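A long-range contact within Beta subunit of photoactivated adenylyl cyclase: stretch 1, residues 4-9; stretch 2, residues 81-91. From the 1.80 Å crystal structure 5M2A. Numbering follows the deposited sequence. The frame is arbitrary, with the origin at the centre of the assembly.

Stretch 1 4-9: MMKRLV
Stretch 2, residues 81-91: KTEYDITDRMF

Residues 5-9 form an extended strand that runs antiparallel to strand 81-83, their directions 168° apart and their axes 4.6 Å apart at closest. Arg-7 faces Glu-83 and Val-9 faces Lys-81 as hydrogen-bonded pairs, with Leu-8 opposite Thr-82 as the non-hydrogen-bonded pair between them. Arg-7 N gives to Glu-83 O (2.9 Å), Glu-83 N to Arg-7 O (2.7 Å), and Val-9 N to Lys-81 O (2.9 Å); the return bond from Lys-81 N to Val-9 O is weak at 3.4 Å.

Asp-85 adopts phi/psi 53/48, a left-handed backbone conformation, and Ile-86 N then reaches Met-5 O (3.0 Å).

Arg-7 dominates the side-chain contacts. Its chi1 and chi2 are t (176°, 164°), extending the chain, and chi3 is p (50°). Glu-83, m then t, lies on the same sheet face and meets it in a salt bridge, Arg-7 NE to Glu-83 OE1 3.1 Å, supplemented by a weak bond from Arg-7 NH2 to Glu-83 OE2, 3.3 Å. Arg-7 NH1 donates to Asp-88 O (3.2 Å). Ile-86 CG2 and Met-90 CB cover opposite faces of the guanidinium, while Glu-83 OE1 and Asp-88 O lie at its edge, near its plane.

Met-5 (m, t, m) suits a mixed site: Met-5 CB packs 3.6 Å from Ile-86 CG1, while Met-5 SD lies over the Arg-89 guanidinium, 3.8 Å from Arg-89 NH2. Lys-6 (p, t, m, t) lays CE 3.6 Å from Thr-82 CG2, its aliphatic part packing against that methyl while its NZ is hydrogen-bonded elsewhere in the structure.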

ATOM      1  N   MET A   4      19.687  11.065 -30.623  1.00 78.46           N
ATOM      2  CA  MET A   4      19.526  10.114 -29.527  1.00 74.73           C
ATOM      3  C   MET A   4      18.147   9.454 -29.567  1.00 67.79           C
ATOM      4  O   MET A   4      17.150  10.106 -29.871  1.00 67.47           O
ATOM      5  CB  MET A   4      19.742  10.804 -28.179  1.00 79.48           C
ATOM      6  CG  MET A   4      19.601   9.877 -26.982  1.00 82.36           C
ATOM      7  SD  MET A   4      19.847  10.698 -25.399  1.00 89.33           S
ATOM      8  CE  MET A   4      21.559  11.202 -25.546  1.00 91.25           C
ATOM      9  N   MET A   5      18.096   8.163 -29.252  1.00 64.60           N
ATOM     10  CA  MET A   5      16.865   7.387 -29.307  1.00 57.04           C
ATOM     11  C   MET A   5      16.478   6.856 -27.931  1.00 52.97           C
ATOM     12  O   MET A   5      17.318   6.656 -27.051  1.00 56.28           O
ATOM     13  CB  MET A   5      16.999   6.213 -30.281  1.00 55.50           C
ATOM     14  CG  MET A   5      17.163   6.603 -31.735  1.00 60.44           C
ATOM     15  SD  MET A   5      17.129   5.135 -32.780  1.00 58.78           S
ATOM     16  CE  MET A   5      18.609   4.296 -32.217  1.00 60.03           C
ATOM     17  N   LYS A   6      15.180   6.610 -27.765  1.00 44.16           N
ATOM     18  CA  LYS A   6      14.646   6.036 -26.539  1.00 41.87           C
ATOM     19  C   LYS A   6      13.668   4.922 -26.888  1.00 39.78           C
ATOM     20  O   LYS A   6      13.230   4.784 -28.032  1.00 39.06           O
ATOM     21  CB  LYS A   6      13.941   7.090 -25.678  1.00 46.34           C
ATOM     22  CG  LYS A   6      12.665   7.608 -26.307  1.00 51.07           C
ATOM     23  CD  LYS A   6      12.080   8.765 -25.527  1.00 57.10           C
ATOM     24  CE  LYS A   6      11.605   8.332 -24.157  1.00 56.81           C
ATOM     25  NZ  LYS A   6      11.094   9.492 -23.383  1.00 60.89           N
ATOM     26  N   ARG A   7      13.325   4.126 -25.880  1.00 39.09           N
ATOM     27  CA  ARG A   7      12.364   3.047 -26.042  1.00 36.93           C
ATOM     28  C   ARG A   7      11.474   3.011 -24.813  1.00 39.38           C
ATOM     29  O   ARG A   7      11.971   2.999 -23.681  1.00 41.92           O
ATOM     30  CB  ARG A   7      13.069   1.704 -26.250  1.00 38.23           C
ATOM     31  CG  ARG A   7      12.142   0.504 -26.343  1.00 38.23           C
ATOM     32  CD  ARG A   7      12.866  -0.694 -26.942  1.00 45.60           C
ATOM     33  NE  ARG A   7      14.140  -0.951 -26.281  1.00 51.96           N
ATOM     34  CZ  ARG A   7      15.328  -0.837 -26.867  1.00 56.79           C
ATOM     35  NH1 ARG A   7      15.412  -0.479 -28.140  1.00 55.27           N
ATOM     36  NH2 ARG A   7      16.433  -1.089 -26.179  1.00 59.39           N
ATOM     37  N   LEU A   8      10.165   3.005 -25.034  1.00 35.42           N
ATOM     38  CA  LEU A   8       9.207   2.926 -23.945  1.00 33.09           C
ATOM     39  C   LEU A   8       8.288   1.728 -24.139  1.00 31.84           C
ATOM     40  O   LEU A   8       8.022   1.285 -25.259  1.00 27.17           O
ATOM     41  CB  LEU A   8       8.391   4.222 -23.815  1.00 35.03           C
ATOM     42  CG  LEU A   8       7.437   4.727 -24.900  1.00 42.66           C
ATOM     43  CD1 LEU A   8       6.088   4.018 -24.846  1.00 47.07           C
ATOM     44  CD2 LEU A   8       7.243   6.230 -24.754  1.00 42.40           C
ATOM     45  N   VAL A   9       7.793   1.207 -23.021  1.00 26.15           N
ATOM     46  CA  VAL A   9       6.869   0.086 -23.033  1.00 23.19           C
ATOM     47  C   VAL A   9       5.729   0.447 -22.104  1.00 25.48           C
ATOM     48  O   VAL A   9       5.967   0.991 -21.021  1.00 26.00           O
ATOM     49  CB  VAL A   9       7.542  -1.223 -22.580  1.00 31.10           C
ATOM     50  CG1 VAL A   9       6.578  -2.393 -22.715  1.00 26.48           C
ATOM     51  CG2 VAL A   9       8.815  -1.480 -23.372  1.00 36.44           C
ATOM     52  N   LYS A  81       8.278   1.083 -18.552  1.00 26.38           N
ATOM     53  CA  LYS A  81       9.721   1.147 -18.671  1.00 28.76           C
ATOM     54  C   LYS A  81      10.061   2.162 -19.742  1.00 33.82           C
ATOM     55  O   LYS A  81       9.392   2.232 -20.776  1.00 36.72           O
ATOM     56  CB  LYS A  81      10.313  -0.229 -19.012  1.00 32.59           C
ATOM     57  CG  LYS A  81      11.813  -0.215 -19.288  1.00 44.06           C
ATOM     58  CD  LYS A  81      12.283  -1.521 -19.914  1.00 53.24           C
ATOM     59  CE  LYS A  81      12.521  -2.603 -18.874  1.00 57.64           C
ATOM     60  NZ  LYS A  81      12.921  -3.896 -19.510  1.00 56.11           N
ATOM     61  N   THR A  82      11.089   2.954 -19.476  1.00 32.88           N
ATOM     62  CA  THR A  82      11.646   3.863 -20.467  1.00 39.14           C
ATOM     63  C   THR A  82      13.152   3.680 -20.461  1.00 44.89           C
ATOM     64  O   THR A  82      13.792   3.836 -19.417  1.00 42.44           O
ATOM     65  CB  THR A  82      11.269   5.317 -20.172  1.00 44.69           C
ATOM     66  OG1 THR A  82       9.845   5.443 -20.151  1.00 46.34           O
ATOM     67  CG2 THR A  82      11.814   6.227 -21.246  1.00 50.11           C
ATOM     68  N   GLU A  83      13.706   3.329 -21.617  1.00 44.78           N
ATOM     69  CA  GLU A  83      15.144   3.205 -21.803  1.00 47.28           C
ATOM     70  C   GLU A  83      15.630   4.419 -22.579  1.00 54.33           C
ATOM     71  O   GLU A  83      15.131   4.700 -23.674  1.00 54.92           O
ATOM     72  CB  GLU A  83      15.496   1.918 -22.547  1.00 49.20           C
ATOM     73  CG  GLU A  83      15.199   0.645 -21.783  1.00 46.41           C
ATOM     74  CD  GLU A  83      15.371  -0.593 -22.648  1.00 49.22           C
ATOM     75  OE1 GLU A  83      14.352  -1.117 -23.148  1.00 43.11           O
ATOM     76  OE2 GLU A  83      16.530  -1.029 -22.841  1.00 53.89           O
ATOM     77  N   TYR A  84      16.587   5.142 -22.011  1.00 53.81           N
ATOM     78  CA  TYR A  84      17.121   6.340 -22.637  1.00 59.16           C
ATOM     79  C   TYR A  84      18.464   6.046 -23.291  1.00 58.01           C
ATOM     80  O   TYR A  84      19.198   5.147 -22.868  1.00 59.31           O
ATOM     81  CB  TYR A  84      17.273   7.467 -21.615  1.00 65.16           C
ATOM     82  CG  TYR A  84      15.953   8.009 -21.110  1.00 66.77           C
ATOM     83  CD1 TYR A  84      15.267   8.985 -21.821  1.00 67.06           C
ATOM     84  CD2 TYR A  84      15.394   7.544 -19.927  1.00 62.72           C
ATOM     85  CE1 TYR A  84      14.064   9.486 -21.368  1.00 64.11           C
ATOM     86  CE2 TYR A  84      14.189   8.041 -19.465  1.00 63.59           C
ATOM     87  CZ  TYR A  84      13.528   9.013 -20.190  1.00 64.04           C
ATOM     88  OH  TYR A  84      12.325   9.511 -19.741  1.00 65.70           O
ATOM     89  N   ASP A  85      18.769   6.813 -24.337  1.00 57.21           N
ATOM     90  CA  ASP A  85      20.047   6.734 -25.043  1.00 65.13           C
ATOM     91  C   ASP A  85      20.343   5.300 -25.487  1.00 64.38           C
ATOM     92  O   ASP A  85      21.439   4.770 -25.285  1.00 66.92           O
ATOM     93  CB  ASP A  85      21.179   7.291 -24.177  1.00 72.32           C
ATOM     94  CG  ASP A  85      22.403   7.685 -24.987  1.00 82.83           C
ATOM     95  OD1 ASP A  85      22.561   7.197 -26.126  1.00 84.45           O
ATOM     96  OD2 ASP A  85      23.213   8.489 -24.481  1.00 90.49           O
ATOM     97  N   ILE A  86      19.346   4.665 -26.098  1.00 59.61           N
ATOM     98  CA  ILE A  86      19.490   3.281 -26.533  1.00 54.25           C
ATOM     99  C   ILE A  86      20.455   3.211 -27.707  1.00 53.34           C
ATOM    100  O   ILE A  86      20.500   4.097 -28.569  1.00 55.30           O
ATOM    101  CB  ILE A  86      18.125   2.662 -26.893  1.00 49.79           C
ATOM    102  CG1 ILE A  86      17.494   3.403 -28.075  1.00 56.81           C
ATOM    103  CG2 ILE A  86      17.197   2.675 -25.691  1.00 42.36           C
ATOM    104  CD1 ILE A  86      16.476   2.587 -28.840  1.00 52.56           C
ATOM    105  N   THR A  87      21.238   2.136 -27.744  1.00 55.23           N
ATOM    106  CA  THR A  87      22.208   1.958 -28.814  1.00 58.43           C
ATOM    107  C   THR A  87      21.588   1.316 -30.049  1.00 57.32           C
ATOM    108  O   THR A  87      21.868   1.744 -31.174  1.00 55.98           O
ATOM    109  CB  THR A  87      23.387   1.114 -28.318  1.00 61.96           C
ATOM    110  OG1 THR A  87      23.961   1.724 -27.155  1.00 67.19           O
ATOM    111  CG2 THR A  87      24.453   0.997 -29.398  1.00 61.19           C
ATOM    112  N   ASP A  88      20.737   0.310 -29.861  1.00 53.86           N
ATOM    113  CA  ASP A  88      20.181  -0.457 -30.963  1.00 59.13           C
ATOM    114  C   ASP A  88      18.666  -0.523 -30.853  1.00 53.10           C
ATOM    115  O   ASP A  88      18.118  -0.704 -29.760  1.00 47.50           O
ATOM    116  CB  ASP A  88      20.751  -1.876 -30.984  1.00 68.73           C
ATOM    117  CG  ASP A  88      22.261  -1.901 -30.829  1.00 77.22           C
ATOM    118  OD1 ASP A  88      22.959  -1.206 -31.599  1.00 78.86           O
ATOM    119  OD2 ASP A  88      22.751  -2.611 -29.924  1.00 78.10           O
ATOM    120  N   ARG A  89      17.999  -0.372 -31.992  1.00 51.83           N
ATOM    121  CA  ARG A  89      16.570  -0.638 -32.060  1.00 44.31           C
ATOM    122  C   ARG A  89      16.303  -2.110 -31.788  1.00 41.32           C
ATOM    123  O   ARG A  89      17.055  -2.986 -32.223  1.00 42.71           O
ATOM    124  CB  ARG A  89      16.017  -0.262 -33.433  1.00 45.74           C
ATOM    125  CG  ARG A  89      15.895   1.227 -33.673  1.00 50.22           C
ATOM    126  CD  ARG A  89      15.381   1.501 -35.077  1.00 50.53           C
ATOM    127  NE  ARG A  89      15.391   2.926 -35.387  1.00 51.31           N
ATOM    128  CZ  ARG A  89      14.358   3.739 -35.199  1.00 49.34           C
ATOM    129  NH1 ARG A  89      13.224   3.268 -34.694  1.00 43.98           N
ATOM    130  NH2 ARG A  89      14.460   5.023 -35.511  1.00 51.05           N
ATOM    131  N   MET A  90      15.218  -2.378 -31.065  1.00 36.91           N
ATOM    132  CA  MET A  90      14.819  -3.753 -30.805  1.00 37.22           C
ATOM    133  C   MET A  90      14.116  -4.382 -32.005  1.00 36.15           C
ATOM    134  O   MET A  90      14.247  -5.591 -32.232  1.00 34.93           O
ATOM    135  CB  MET A  90      13.909  -3.795 -29.577  1.00 40.61           C
ATOM    136  CG  MET A  90      14.017  -5.060 -28.769  1.00 49.03           C
ATOM    137  SD  MET A  90      13.047  -4.963 -27.252  1.00 55.36           S
ATOM    138  CE  MET A  90      13.716  -6.381 -26.383  1.00 59.91           C
ATOM    139  N   PHE A  91      13.380  -3.589 -32.780  1.00 34.75           N
ATOM    140  CA  PHE A  91      12.585  -4.083 -33.903  1.00 36.14           C
ATOM    141  C   PHE A  91      12.834  -3.201 -35.119  1.00 36.53           C
ATOM    142  O   PHE A  91      11.921  -2.547 -35.634  1.00 35.52           O
ATOM    143  CB  PHE A  91      11.104  -4.125 -33.529  1.00 36.95           C
ATOM    144  CG  PHE A  91      10.850  -4.802 -32.222  1.00 37.03           C
ATOM    145  CD1 PHE A  91      10.884  -6.182 -32.130  1.00 38.10           C
ATOM    146  CD2 PHE A  91      10.609  -4.064 -31.080  1.00 37.43           C
ATOM    147  CE1 PHE A  91      10.660  -6.815 -30.925  1.00 34.25           C
ATOM    148  CE2 PHE A  91      10.387  -4.693 -29.868  1.00 38.49           C
ATOM    149  CZ  PHE A  91      10.414  -6.075 -29.795  1.00 38.26           C
TER
HETATM  150  O   HOH W   1      20.246   7.064 -28.739  1.00 53.34           O
HETATM  151  O   HOH W   2      19.582  -0.776 -26.603  1.00 48.04           O